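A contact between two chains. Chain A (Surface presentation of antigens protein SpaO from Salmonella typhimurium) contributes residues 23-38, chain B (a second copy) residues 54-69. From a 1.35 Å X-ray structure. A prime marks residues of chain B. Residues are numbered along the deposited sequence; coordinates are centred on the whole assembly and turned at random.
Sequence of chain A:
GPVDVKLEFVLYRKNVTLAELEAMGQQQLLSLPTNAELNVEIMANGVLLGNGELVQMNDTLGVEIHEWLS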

# COMPACT_ATOMS: atom_id res chain seq x y z
N ALA A 23 -8.91 3.96 17.56
CA ALA A 23 -9.25 2.58 17.87
C ALA A 23 -8.28 1.62 17.18
O ALA A 23 -7.87 0.61 17.76
CB ALA A 23 -10.69 2.28 17.44
N MSE A 24 -7.89 1.95 15.95
CA MSE A 24 -6.91 1.14 15.24
C MSE A 24 -5.58 1.10 15.98
O MSE A 24 -4.92 0.06 16.05
CB MSE A 24 -6.71 1.70 13.84
CG MSE A 24 -5.39 1.33 13.18
SE MSE A 24 -5.30 2.17 11.45
CE MSE A 24 -7.26 1.93 11.13
N GLY A 25 -5.19 2.24 16.54
CA GLY A 25 -3.93 2.36 17.24
C GLY A 25 -3.84 1.51 18.50
O GLY A 25 -2.75 1.30 19.01
N GLN A 26 -4.98 1.02 18.99
CA GLN A 26 -5.01 0.11 20.13
C GLN A 26 -4.77 -1.34 19.75
O GLN A 26 -4.63 -2.19 20.63
CB GLN A 26 -6.35 0.22 20.86
CG GLN A 26 -6.60 1.58 21.47
CD GLN A 26 -5.59 1.90 22.54
OE1 GLN A 26 -4.79 2.82 22.39
NE2 GLN A 26 -5.62 1.15 23.62
N GLN A 27 -4.71 -1.63 18.46
CA GLN A 27 -4.61 -3.01 17.99
C GLN A 27 -3.19 -3.40 17.63
O GLN A 27 -2.37 -2.57 17.25
CB GLN A 27 -5.53 -3.22 16.79
CG GLN A 27 -6.99 -2.91 17.09
CD GLN A 27 -7.59 -3.88 18.10
OE1 GLN A 27 -8.09 -4.95 17.74
NE2 GLN A 27 -7.52 -3.52 19.37
N GLN A 28 -2.91 -4.69 17.74
CA GLN A 28 -1.64 -5.24 17.30
C GLN A 28 -1.75 -5.99 15.97
O GLN A 28 -0.75 -6.24 15.32
CB GLN A 28 -1.06 -6.17 18.37
CG GLN A 28 -0.41 -5.43 19.54
CD GLN A 28 0.74 -4.53 19.11
OE1 GLN A 28 1.67 -4.97 18.43
NE2 GLN A 28 0.67 -3.26 19.50
N LEU A 29 -2.97 -6.38 15.60
CA LEU A 29 -3.17 -7.10 14.34
C LEU A 29 -4.42 -6.54 13.68
O LEU A 29 -5.53 -6.66 14.22
CB LEU A 29 -3.29 -8.61 14.57
CG LEU A 29 -3.58 -9.48 13.34
CD1 LEU A 29 -2.50 -9.37 12.28
CD2 LEU A 29 -3.77 -10.94 13.74
N LEU A 30 -4.23 -5.89 12.54
CA LEU A 30 -5.33 -5.21 11.86
C LEU A 30 -5.82 -6.05 10.69
O LEU A 30 -5.04 -6.44 9.83
CB LEU A 30 -4.90 -3.83 11.38
CG LEU A 30 -4.69 -2.74 12.43
CD1 LEU A 30 -5.95 -2.52 13.24
CD2 LEU A 30 -3.53 -3.02 13.35
N SER A 31 -7.12 -6.32 10.67
CA SER A 31 -7.69 -7.07 9.56
C SER A 31 -8.01 -6.13 8.41
O SER A 31 -8.60 -5.08 8.62
CB SER A 31 -8.96 -7.79 10.01
OG SER A 31 -8.68 -8.68 11.07
N LEU A 32 -7.62 -6.50 7.21
CA LEU A 32 -7.99 -5.73 6.03
C LEU A 32 -9.28 -6.29 5.46
O LEU A 32 -9.63 -7.44 5.74
CB LEU A 32 -6.87 -5.77 4.99
CG LEU A 32 -5.56 -5.15 5.48
CD1 LEU A 32 -4.51 -5.27 4.42
CD2 LEU A 32 -5.77 -3.69 5.86
N PRO A 33 -10.01 -5.47 4.68
CA PRO A 33 -11.23 -6.02 4.10
C PRO A 33 -10.96 -7.19 3.19
O PRO A 33 -9.87 -7.29 2.61
CB PRO A 33 -11.80 -4.84 3.31
CG PRO A 33 -11.27 -3.64 4.01
CD PRO A 33 -9.89 -4.02 4.47
N THR A 34 -11.94 -8.08 3.08
CA THR A 34 -11.88 -9.19 2.14
C THR A 34 -11.49 -8.67 0.76
O THR A 34 -12.03 -7.67 0.29
CB THR A 34 -13.24 -9.91 2.04
OG1 THR A 34 -13.72 -10.23 3.36
CG2 THR A 34 -13.12 -11.18 1.21
N ASN A 35 -10.51 -9.32 0.14
CA ASN A 35 -10.10 -8.96 -1.23
C ASN A 35 -9.56 -7.53 -1.42
O ASN A 35 -9.55 -7.01 -2.53
CB ASN A 35 -11.26 -9.17 -2.20
CG ASN A 35 -11.75 -10.60 -2.22
OD1 ASN A 35 -12.95 -10.86 -2.16
ND2 ASN A 35 -10.82 -11.55 -2.30
N ALA A 36 -9.08 -6.90 -0.35
CA ALA A 36 -8.25 -5.72 -0.52
C ALA A 36 -7.12 -6.05 -1.49
O ALA A 36 -6.71 -5.22 -2.31
CB ALA A 36 -7.70 -5.24 0.83
N GLU A 37 -6.63 -7.28 -1.42
CA GLU A 37 -5.53 -7.73 -2.28
C GLU A 37 -5.87 -7.76 -3.77
O GLU A 37 -4.97 -7.85 -4.61
CB GLU A 37 -5.06 -9.13 -1.85
CG GLU A 37 -6.06 -10.24 -2.18
CD GLU A 37 -5.66 -11.57 -1.59
OE1 GLU A 37 -5.69 -11.71 -0.34
OE2 GLU A 37 -5.32 -12.49 -2.37
N LEU A 38 -7.16 -7.69 -4.11
CA LEU A 38 -7.59 -7.64 -5.51
C LEU A 38 -7.58 -6.22 -6.07
O LEU A 38 -7.87 -6.02 -7.25
CB LEU A 38 -8.99 -8.23 -5.67
CG LEU A 38 -9.19 -9.66 -5.20
CD1 LEU A 38 -10.59 -10.15 -5.55
CD2 LEU A 38 -8.14 -10.59 -5.79
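Chain B 54-69: LVQMNDTLGVEIHEWL

Chain B lays an extended strand that begins at Leu61′ antiparallel along the short strand Leu29 to Ser31 of chain A; the N-to-C directions differ by 158° and the axes approach to 4.5 Å. Register is set by Leu30 opposite Val63′, which exchange both backbone bonds: Leu30 N to Val63′ O at 2.9 Å and Val63′ N to Leu30 O at 2.8 Å. The ladder continues from Ile65′ N to Gln28 O (2.8 Å) and from Leu32 N to Leu61′ O (2.9 Å). Beyond it, water 3 links Pro33 O (2.8 Å) to Leu61′ N (2.9 Å).

Where Ser31 faces Gly62′, the CA atoms come within 4.3 Å. A CB on Gly62′ would run into Met57′ SE of its own chain, and this SE lies 3.4 Å from Ser31 OG. Leu29 points to the same face and reaches Met57′, CD2 to CE 3.8 Å.

The Leu30 and Val63′ side chains share the other face. Leu30 CD2 packs on Ile65′ CG1 at 3.4 Å, while Leu32 CD1 meets Val63′ CG2 at 4.0 Å. After the corner at His66′, Trp68′ reaches back: its NE1 donates to Gln27 O (2.9 Å, nearly linear), Gly25 CA sits over the six-membered ring, and Met24 CG touches CH2 at 3.5 Å. The rule is one indole used twice: its NE1 is bonded to a backbone carbonyl, and a glycine CA lies over its face.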

# COMPACT_ATOMS: atom_id res chain seq x y z
N LEU B 54 2.66 -8.18 6.56
CA LEU B 54 1.51 -8.90 6.02
C LEU B 54 1.36 -10.28 6.64
O LEU B 54 2.34 -11.02 6.76
CB LEU B 54 1.62 -9.06 4.51
CG LEU B 54 1.22 -7.88 3.64
CD1 LEU B 54 1.13 -8.36 2.21
CD2 LEU B 54 -0.11 -7.29 4.08
N VAL B 55 0.13 -10.62 6.99
CA VAL B 55 -0.22 -11.91 7.56
C VAL B 55 -1.43 -12.45 6.82
O VAL B 55 -2.39 -11.72 6.57
CB VAL B 55 -0.53 -11.80 9.08
CG1 VAL B 55 -1.03 -13.15 9.65
CG2 VAL B 55 0.70 -11.30 9.85
N GLN B 56 -1.39 -13.72 6.46
CA GLN B 56 -2.59 -14.36 5.95
C GLN B 56 -3.40 -14.85 7.14
O GLN B 56 -2.97 -15.75 7.86
CB GLN B 56 -2.25 -15.52 5.02
CG GLN B 56 -3.48 -16.26 4.51
CD GLN B 56 -4.31 -15.43 3.56
OE1 GLN B 56 -5.46 -15.06 3.86
NE2 GLN B 56 -3.74 -15.11 2.40
N MSE B 57 -4.58 -14.27 7.34
CA MSE B 57 -5.47 -14.69 8.42
C MSE B 57 -6.46 -15.71 7.87
O MSE B 57 -6.36 -16.11 6.71
CB MSE B 57 -6.20 -13.49 9.02
CG MSE B 57 -5.25 -12.40 9.51
SE MSE B 57 -6.13 -10.80 10.18
CE MSE B 57 -6.96 -11.58 11.77
N ASN B 58 -7.42 -16.11 8.69
CA ASN B 58 -8.34 -17.16 8.26
C ASN B 58 -9.26 -16.76 7.10
O ASN B 58 -9.64 -17.60 6.29
CB ASN B 58 -9.17 -17.64 9.45
CG ASN B 58 -8.36 -18.51 10.40
OD1 ASN B 58 -7.55 -19.32 9.97
ND2 ASN B 58 -8.56 -18.32 11.70
N ASP B 59 -9.61 -15.48 7.00
CA ASP B 59 -10.56 -15.06 5.98
C ASP B 59 -10.13 -13.81 5.21
O ASP B 59 -10.79 -13.42 4.24
CB ASP B 59 -11.92 -14.81 6.62
CG ASP B 59 -12.48 -16.04 7.31
OD1 ASP B 59 -12.44 -17.13 6.69
OD2 ASP B 59 -12.94 -15.92 8.46
N THR B 60 -9.05 -13.18 5.64
CA THR B 60 -8.57 -11.95 5.03
C THR B 60 -7.06 -11.87 5.19
O THR B 60 -6.45 -12.72 5.87
CB THR B 60 -9.19 -10.67 5.68
OG1 THR B 60 -8.69 -10.52 7.02
CG2 THR B 60 -10.72 -10.69 5.70
N LEU B 61 -6.47 -10.84 4.60
CA LEU B 61 -5.11 -10.45 4.94
C LEU B 61 -5.15 -9.56 6.16
O LEU B 61 -6.14 -8.86 6.41
CB LEU B 61 -4.42 -9.72 3.79
CG LEU B 61 -4.10 -10.52 2.53
CD1 LEU B 61 -3.40 -9.61 1.52
CD2 LEU B 61 -3.24 -11.73 2.85
N GLY B 62 -4.08 -9.58 6.92
CA GLY B 62 -3.99 -8.68 8.04
C GLY B 62 -2.64 -8.02 8.05
O GLY B 62 -1.73 -8.43 7.33
N VAL B 63 -2.52 -6.99 8.86
CA VAL B 63 -1.25 -6.35 9.10
C VAL B 63 -0.89 -6.50 10.57
O VAL B 63 -1.58 -5.96 11.45
CB VAL B 63 -1.26 -4.87 8.68
CG1 VAL B 63 0.09 -4.24 8.94
CG2 VAL B 63 -1.62 -4.76 7.21
N GLU B 64 0.19 -7.24 10.82
CA GLU B 64 0.73 -7.37 12.16
C GLU B 64 1.59 -6.14 12.46
O GLU B 64 2.59 -5.91 11.80
CB GLU B 64 1.56 -8.65 12.28
CG GLU B 64 2.18 -8.84 13.66
CD GLU B 64 3.17 -9.97 13.69
OE1 GLU B 64 3.47 -10.54 12.62
OE2 GLU B 64 3.66 -10.31 14.79
N ILE B 65 1.19 -5.35 13.45
CA ILE B 65 1.94 -4.14 13.78
C ILE B 65 3.24 -4.47 14.50
O ILE B 65 3.25 -5.16 15.52
CB ILE B 65 1.13 -3.18 14.66
CG1 ILE B 65 -0.18 -2.82 13.98
CG2 ILE B 65 1.94 -1.92 14.96
CD1 ILE B 65 -0.02 -2.07 12.68
N HIS B 66 4.35 -3.96 13.97
CA HIS B 66 5.61 -4.13 14.67
C HIS B 66 5.95 -2.89 15.48
O HIS B 66 6.57 -2.99 16.54
CB HIS B 66 6.71 -4.50 13.68
CG HIS B 66 6.63 -5.92 13.22
ND1 HIS B 66 6.62 -6.98 14.09
CD2 HIS B 66 6.55 -6.45 11.98
CE1 HIS B 66 6.54 -8.11 13.41
NE2 HIS B 66 6.49 -7.82 12.13
N GLU B 67 5.51 -1.73 15.01
CA GLU B 67 5.66 -0.52 15.79
C GLU B 67 4.60 0.51 15.45
O GLU B 67 4.41 0.81 14.28
CB GLU B 67 7.04 0.09 15.57
CG GLU B 67 7.26 1.36 16.36
CD GLU B 67 8.67 1.89 16.22
OE1 GLU B 67 9.47 1.28 15.48
OE2 GLU B 67 8.96 2.92 16.87
N TRP B 68 3.90 1.02 16.46
CA TRP B 68 3.16 2.27 16.31
C TRP B 68 4.10 3.40 16.74
O TRP B 68 4.65 3.36 17.84
CB TRP B 68 1.89 2.30 17.18
CG TRP B 68 0.75 1.44 16.72
CD1 TRP B 68 0.24 0.36 17.37
CD2 TRP B 68 -0.03 1.60 15.53
NE1 TRP B 68 -0.80 -0.18 16.65
CE2 TRP B 68 -0.99 0.57 15.52
CE3 TRP B 68 -0.01 2.51 14.47
CZ2 TRP B 68 -1.92 0.42 14.49
CZ3 TRP B 68 -0.93 2.37 13.45
CH2 TRP B 68 -1.87 1.33 13.46
N LEU B 69 4.28 4.40 15.89
CA LEU B 69 5.19 5.49 16.21
C LEU B 69 4.57 6.46 17.22
O LEU B 69 5.21 6.81 18.21
CB LEU B 69 5.60 6.24 14.95
CG LEU B 69 6.39 5.50 13.86
CD1 LEU B 69 6.71 6.46 12.73
CD2 LEU B 69 7.67 4.89 14.41
O HOH W 1 1.51 -7.42 16.47
O HOH W 2 -10.17 -10.96 9.91
O HOH W 3 -7.66 -8.94 2.83